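Local coordinates for protein possible prolidase (Bifidobacterium longum NCC2705, PDB 2P9B) that is a putative prolidase of the amidohydrolase family that may hydrolyse carbon-nitrogen bonds, at residues V129-V143 / L155-A167. Residues are numbered along the deposited sequence; the frame is centred on the assembly and turned at random.
Sequences VTTIRTLGDVGYEVV and LGPRILASGPLMA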
loop_
_atom_site.group_PDB
_atom_site.type_symbol
_atom_site.label_atom_id
_atom_site.label_comp_id
_atom_site.label_asym_id
_atom_site.label_seq_id
_atom_site.Cartn_x
_atom_site.Cartn_y
_atom_site.Cartn_z
ATOM N N VAL A 129 2.884 -4.944 8.185
ATOM C CA VAL A 129 2.239 -3.801 7.532
ATOM C C VAL A 129 1.290 -3.113 8.519
ATOM O O VAL A 129 0.254 -3.666 8.881
ATOM C CB VAL A 129 1.440 -4.267 6.309
ATOM C CG1 VAL A 129 0.882 -3.071 5.562
ATOM C CG2 VAL A 129 2.335 -5.094 5.405
ATOM N N THR A 130 1.640 -1.898 8.937
ATOM C CA THR A 130 0.849 -1.173 9.919
ATOM C C THR A 130 -0.186 -0.192 9.375
ATOM O O THR A 130 -1.010 0.321 10.129
ATOM C CB THR A 130 1.777 -0.455 10.912
ATOM O OG1 THR A 130 2.775 0.274 10.191
ATOM C CG2 THR A 130 2.465 -1.469 11.812
ATOM N N THR A 131 -0.142 0.070 8.073
ATOM C CA THR A 131 -1.112 0.945 7.439
ATOM C C THR A 131 -1.397 0.351 6.070
ATOM O O THR A 131 -0.476 -0.080 5.378
ATOM C CB THR A 131 -0.580 2.386 7.239
ATOM O OG1 THR A 131 -0.236 2.957 8.506
ATOM C CG2 THR A 131 -1.647 3.263 6.581
ATOM N N ILE A 132 -2.669 0.311 5.696
ATOM C CA ILE A 132 -3.058 -0.216 4.400
ATOM C C ILE A 132 -4.171 0.631 3.822
ATOM O O ILE A 132 -4.868 1.340 4.552
ATOM C CB ILE A 132 -3.599 -1.687 4.479
ATOM C CG1 ILE A 132 -4.891 -1.745 5.307
ATOM C CG2 ILE A 132 -2.543 -2.600 5.058
ATOM C CD1 ILE A 132 -5.549 -3.128 5.318
ATOM N N ARG A 133 -4.307 0.581 2.503
ATOM C CA ARG A 133 -5.399 1.260 1.827
ATOM C C ARG A 133 -6.050 0.175 0.995
ATOM O O ARG A 133 -5.366 -0.517 0.248
ATOM C CB ARG A 133 -4.926 2.364 0.879
ATOM C CG ARG A 133 -6.085 2.890 0.011
ATOM C CD ARG A 133 -5.680 4.031 -0.908
ATOM N NE ARG A 133 -4.614 3.639 -1.826
ATOM C CZ ARG A 133 -4.263 4.333 -2.904
ATOM N NH1 ARG A 133 -4.901 5.454 -3.211
ATOM N NH2 ARG A 133 -3.261 3.912 -3.669
ATOM N N THR A 134 -7.356 -0.012 1.147
ATOM C CA THR A 134 -8.027 -0.998 0.311
ATOM C C THR A 134 -8.489 -0.226 -0.922
ATOM O O THR A 134 -8.772 0.972 -0.842
ATOM C CB THR A 134 -9.255 -1.641 1.011
ATOM O OG1 THR A 134 -10.231 -0.637 1.327
ATOM C CG2 THR A 134 -8.819 -2.362 2.274
ATOM N N LEU A 135 -8.529 -0.897 -2.067
ATOM C CA LEU A 135 -8.974 -0.262 -3.294
ATOM C C LEU A 135 -9.987 -1.151 -3.996
ATOM O O LEU A 135 -9.754 -1.628 -5.105
ATOM C CB LEU A 135 -7.787 0.020 -4.222
ATOM C CG LEU A 135 -6.852 1.116 -3.699
ATOM C CD1 LEU A 135 -5.632 1.254 -4.608
ATOM C CD2 LEU A 135 -7.637 2.425 -3.612
ATOM N N GLY A 136 -11.113 -1.368 -3.331
ATOM C CA GLY A 136 -12.160 -2.193 -3.897
ATOM C C GLY A 136 -12.653 -3.203 -2.888
ATOM O O GLY A 136 -12.142 -4.322 -2.819
ATOM N N ASP A 137 -13.632 -2.796 -2.086
ATOM C CA ASP A 137 -14.220 -3.670 -1.074
ATOM C C ASP A 137 -15.514 -4.227 -1.662
ATOM O O ASP A 137 -15.937 -3.807 -2.735
ATOM C CB ASP A 137 -14.562 -2.884 0.201
ATOM C CG ASP A 137 -13.373 -2.110 0.761
ATOM O OD1 ASP A 137 -12.232 -2.549 0.554
ATOM O OD2 ASP A 137 -13.583 -1.071 1.424
ATOM N N VAL A 138 -16.141 -5.167 -0.966
ATOM C CA VAL A 138 -17.398 -5.722 -1.460
ATOM C C VAL A 138 -18.513 -4.730 -1.142
ATOM O O VAL A 138 -19.293 -4.345 -2.014
ATOM C CB VAL A 138 -17.713 -7.082 -0.802
ATOM C CG1 VAL A 138 -19.095 -7.558 -1.226
ATOM C CG2 VAL A 138 -16.661 -8.102 -1.198
ATOM N N GLY A 139 -18.570 -4.320 0.120
ATOM C CA GLY A 139 -19.568 -3.365 0.560
ATOM C C GLY A 139 -18.896 -2.391 1.506
ATOM O O GLY A 139 -17.862 -1.818 1.171
ATOM N N TYR A 140 -19.462 -2.213 2.693
ATOM C CA TYR A 140 -18.873 -1.300 3.660
ATOM C C TYR A 140 -18.332 -2.014 4.896
ATOM O O TYR A 140 -18.198 -1.422 5.973
ATOM C CB TYR A 140 -19.899 -0.222 4.017
ATOM C CG TYR A 140 -20.246 0.606 2.802
ATOM C CD1 TYR A 140 -19.269 1.365 2.157
ATOM C CD2 TYR A 140 -21.524 0.562 2.238
ATOM C CE1 TYR A 140 -19.545 2.055 0.977
ATOM C CE2 TYR A 140 -21.811 1.253 1.052
ATOM C CZ TYR A 140 -20.816 1.995 0.429
ATOM O OH TYR A 140 -21.081 2.666 -0.746
ATOM N N GLU A 141 -17.976 -3.286 4.710
ATOM C CA GLU A 141 -17.434 -4.111 5.784
ATOM C C GLU A 141 -16.054 -3.654 6.250
ATOM O O GLU A 141 -15.681 -3.878 7.404
ATOM C CB GLU A 141 -17.369 -5.585 5.349
ATOM C CG GLU A 141 -16.365 -5.925 4.238
ATOM C CD GLU A 141 -16.786 -5.437 2.857
ATOM O OE1 GLU A 141 -17.973 -5.099 2.669
ATOM O OE2 GLU A 141 -15.929 -5.409 1.951
ATOM N N VAL A 142 -15.284 -3.033 5.360
ATOM C CA VAL A 142 -13.959 -2.559 5.754
ATOM C C VAL A 142 -14.121 -1.262 6.538
ATOM O O VAL A 142 -13.357 -0.986 7.461
ATOM C CB VAL A 142 -13.032 -2.336 4.536
ATOM C CG1 VAL A 142 -11.628 -1.963 5.009
ATOM C CG2 VAL A 142 -12.962 -3.614 3.709
ATOM N N VAL A 143 -15.122 -0.465 6.181
ATOM C CA VAL A 143 -15.365 0.770 6.914
ATOM C C VAL A 143 -15.670 0.366 8.355
ATOM O O VAL A 143 -15.164 0.952 9.304
ATOM C CB VAL A 143 -16.571 1.544 6.339
ATOM C CG1 VAL A 143 -16.967 2.678 7.280
ATOM C CG2 VAL A 143 -16.212 2.113 4.975
ATOM N N LEU A 155 -7.661 -5.298 17.357
ATOM C CA LEU A 155 -6.257 -5.074 17.035
ATOM C C LEU A 155 -6.134 -5.183 15.526
ATOM O O LEU A 155 -6.589 -6.158 14.931
ATOM C CB LEU A 155 -5.369 -6.140 17.691
ATOM C CG LEU A 155 -3.899 -6.186 17.243
ATOM C CD1 LEU A 155 -3.181 -4.925 17.686
ATOM C CD2 LEU A 155 -3.215 -7.413 17.837
ATOM N N GLY A 156 -5.531 -4.181 14.901
ATOM C CA GLY A 156 -5.387 -4.231 13.465
ATOM C C GLY A 156 -4.613 -3.053 12.924
ATOM O O GLY A 156 -4.257 -2.140 13.670
ATOM N N PRO A 157 -4.337 -3.047 11.616
ATOM C CA PRO A 157 -3.593 -1.956 10.986
ATOM C C PRO A 157 -4.465 -0.722 10.796
ATOM O O PRO A 157 -5.693 -0.787 10.905
ATOM C CB PRO A 157 -3.179 -2.561 9.653
ATOM C CG PRO A 157 -4.388 -3.409 9.305
ATOM C CD PRO A 157 -4.681 -4.092 10.631
ATOM N N ARG A 158 -3.817 0.403 10.522
ATOM C CA ARG A 158 -4.521 1.649 10.251
ATOM C C ARG A 158 -5.065 1.419 8.844
ATOM O O ARG A 158 -4.308 1.048 7.946
ATOM C CB ARG A 158 -3.527 2.813 10.266
ATOM C CG ARG A 158 -4.118 4.152 9.877
ATOM C CD ARG A 158 -3.075 5.261 9.975
ATOM N NE ARG A 158 -2.595 5.456 11.346
ATOM C CZ ARG A 158 -1.495 4.902 11.848
ATOM N NH1 ARG A 158 -0.738 4.109 11.099
ATOM N NH2 ARG A 158 -1.145 5.150 13.104
ATOM N N ILE A 159 -6.364 1.628 8.651
ATOM C CA ILE A 159 -6.980 1.371 7.356
ATOM C C ILE A 159 -7.651 2.535 6.637
ATOM O O ILE A 159 -8.418 3.294 7.234
ATOM C CB ILE A 159 -8.069 0.255 7.476
ATOM C CG1 ILE A 159 -7.452 -1.039 8.005
ATOM C CG2 ILE A 159 -8.734 0.014 6.119
ATOM C CD1 ILE A 159 -8.490 -2.138 8.267
ATOM N N LEU A 160 -7.327 2.687 5.354
ATOM C CA LEU A 160 -7.997 3.673 4.517
ATOM C C LEU A 160 -8.901 2.762 3.694
ATOM O O LEU A 160 -8.422 2.010 2.846
ATOM C CB LEU A 160 -7.027 4.415 3.603
ATOM C CG LEU A 160 -6.366 5.658 4.196
ATOM C CD1 LEU A 160 -5.321 5.261 5.227
ATOM C CD2 LEU A 160 -5.736 6.457 3.067
ATOM N N ALA A 161 -10.200 2.814 3.972
ATOM C CA ALA A 161 -11.180 1.972 3.286
ATOM C C ALA A 161 -11.830 2.695 2.116
ATOM O O ALA A 161 -12.309 3.813 2.257
ATOM C CB ALA A 161 -12.255 1.519 4.278
ATOM N N SER A 162 -11.857 2.030 0.966
ATOM C CA SER A 162 -12.417 2.606 -0.246
ATOM C C SER A 162 -13.883 2.287 -0.496
ATOM O O SER A 162 -14.531 2.958 -1.298
ATOM C CB SER A 162 -11.637 2.091 -1.450
ATOM O OG SER A 162 -11.911 0.708 -1.629
ATOM N N GLY A 163 -14.409 1.270 0.175
ATOM C CA GLY A 163 -15.778 0.880 -0.114
ATOM C C GLY A 163 -15.698 0.231 -1.490
ATOM O O GLY A 163 -14.593 -0.060 -1.960
ATOM N N PRO A 164 -16.825 -0.023 -2.168
ATOM C CA PRO A 164 -16.713 -0.648 -3.493
ATOM C C PRO A 164 -16.070 0.269 -4.528
ATOM O O PRO A 164 -16.245 1.484 -4.488
ATOM C CB PRO A 164 -18.162 -1.002 -3.840
ATOM C CG PRO A 164 -18.976 -0.063 -2.998
ATOM C CD PRO A 164 -18.222 0.014 -1.709
ATOM N N LEU A 165 -15.314 -0.305 -5.456
ATOM C CA LEU A 165 -14.685 0.534 -6.465
ATOM C C LEU A 165 -15.743 0.949 -7.473
ATOM O O LEU A 165 -16.796 0.318 -7.579
ATOM C CB LEU A 165 -13.528 -0.200 -7.152
ATOM C CG LEU A 165 -13.797 -1.431 -8.015
ATOM C CD1 LEU A 165 -14.327 -1.016 -9.379
ATOM C CD2 LEU A 165 -12.495 -2.202 -8.176
HETATM N N MSE A 166 -15.468 2.025 -8.199
HETATM C CA MSE A 166 -16.403 2.521 -9.196
HETATM C C MSE A 166 -15.880 2.203 -10.583
HETATM O O MSE A 166 -14.705 2.420 -10.876
HETATM C CB MSE A 166 -16.572 4.028 -9.045
HETATM C CG MSE A 166 -16.950 4.440 -7.634
HETATM SE SE MSE A 166 -16.893 6.335 -7.372
HETATM C CE MSE A 166 -18.426 6.791 -8.512
ATOM N N ALA A 167 -16.753 1.683 -11.437
ATOM C CA ALA A 167 -16.329 1.335 -12.783
ATOM C C ALA A 167 -17.489 0.980 -13.685
ATOM O O ALA A 167 -18.619 0.796 -13.235
ATOM C CB ALA A 167 -15.368 0.163 -12.729
HETATM O O HOH W 1 -15.101 -3.248 -5.140
#
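Asp137 and Gly163 are joined twice, Asp137 N to Gly163 O and Gly163 N to Asp137 OD2, tying together the loops after parallel strands 129-134 and 158-160. Asp137 OD2 takes Gly163 N at 2.8 Å from above the carboxylate plane, while its OD1 receives the Thr134 hydroxyl on the syn lone pair. Thr134 OG1 in turn accepts Ser162 N, at 3.1 Å and nearly straight (162°). Ser162 OG sits between its own backbone N and carbonyl carbon (chi1 69°), a torsion that lets it accept Gly136 N at 2.8 Å and donate to Gly163 O, giving that buried oxygen two donors. Gly136 O continues the network to His79 ND1, just after strand 68-78. Upstream, four backbone bonds, Arg158 N to Thr130 O, Ile132 N to Arg158 O, Leu160 N to Ile132 O and Thr134 N to Leu160 O, pair the strands of a beta-alpha-beta unit, consistent with the TIM-barrel fold of amidohydrolases. Its connecting helix, 141-150, closes over one sheet face, where Ile132 CG1 and Ile159 CG1 lie side by side, 3.8 Å apart. There Val142 CG1 touches both Ala161 CB (3.6 Å) and Ile159 CG2. The two ends, where Tyr140 and Arg158 are partly exposed, are more solvent-accessible. Tyr140 CE1 lies 3.6 Å from Pro164 CD, the side chains crossing at about a right angle, and Tyr140 OH bonds to Asn194. Arg158 bends at chi3, bringing NH1 in plane to Thr131 OG1 (2.9 Å), although that bond is kinked and NH1 also salt-bridges Asp402.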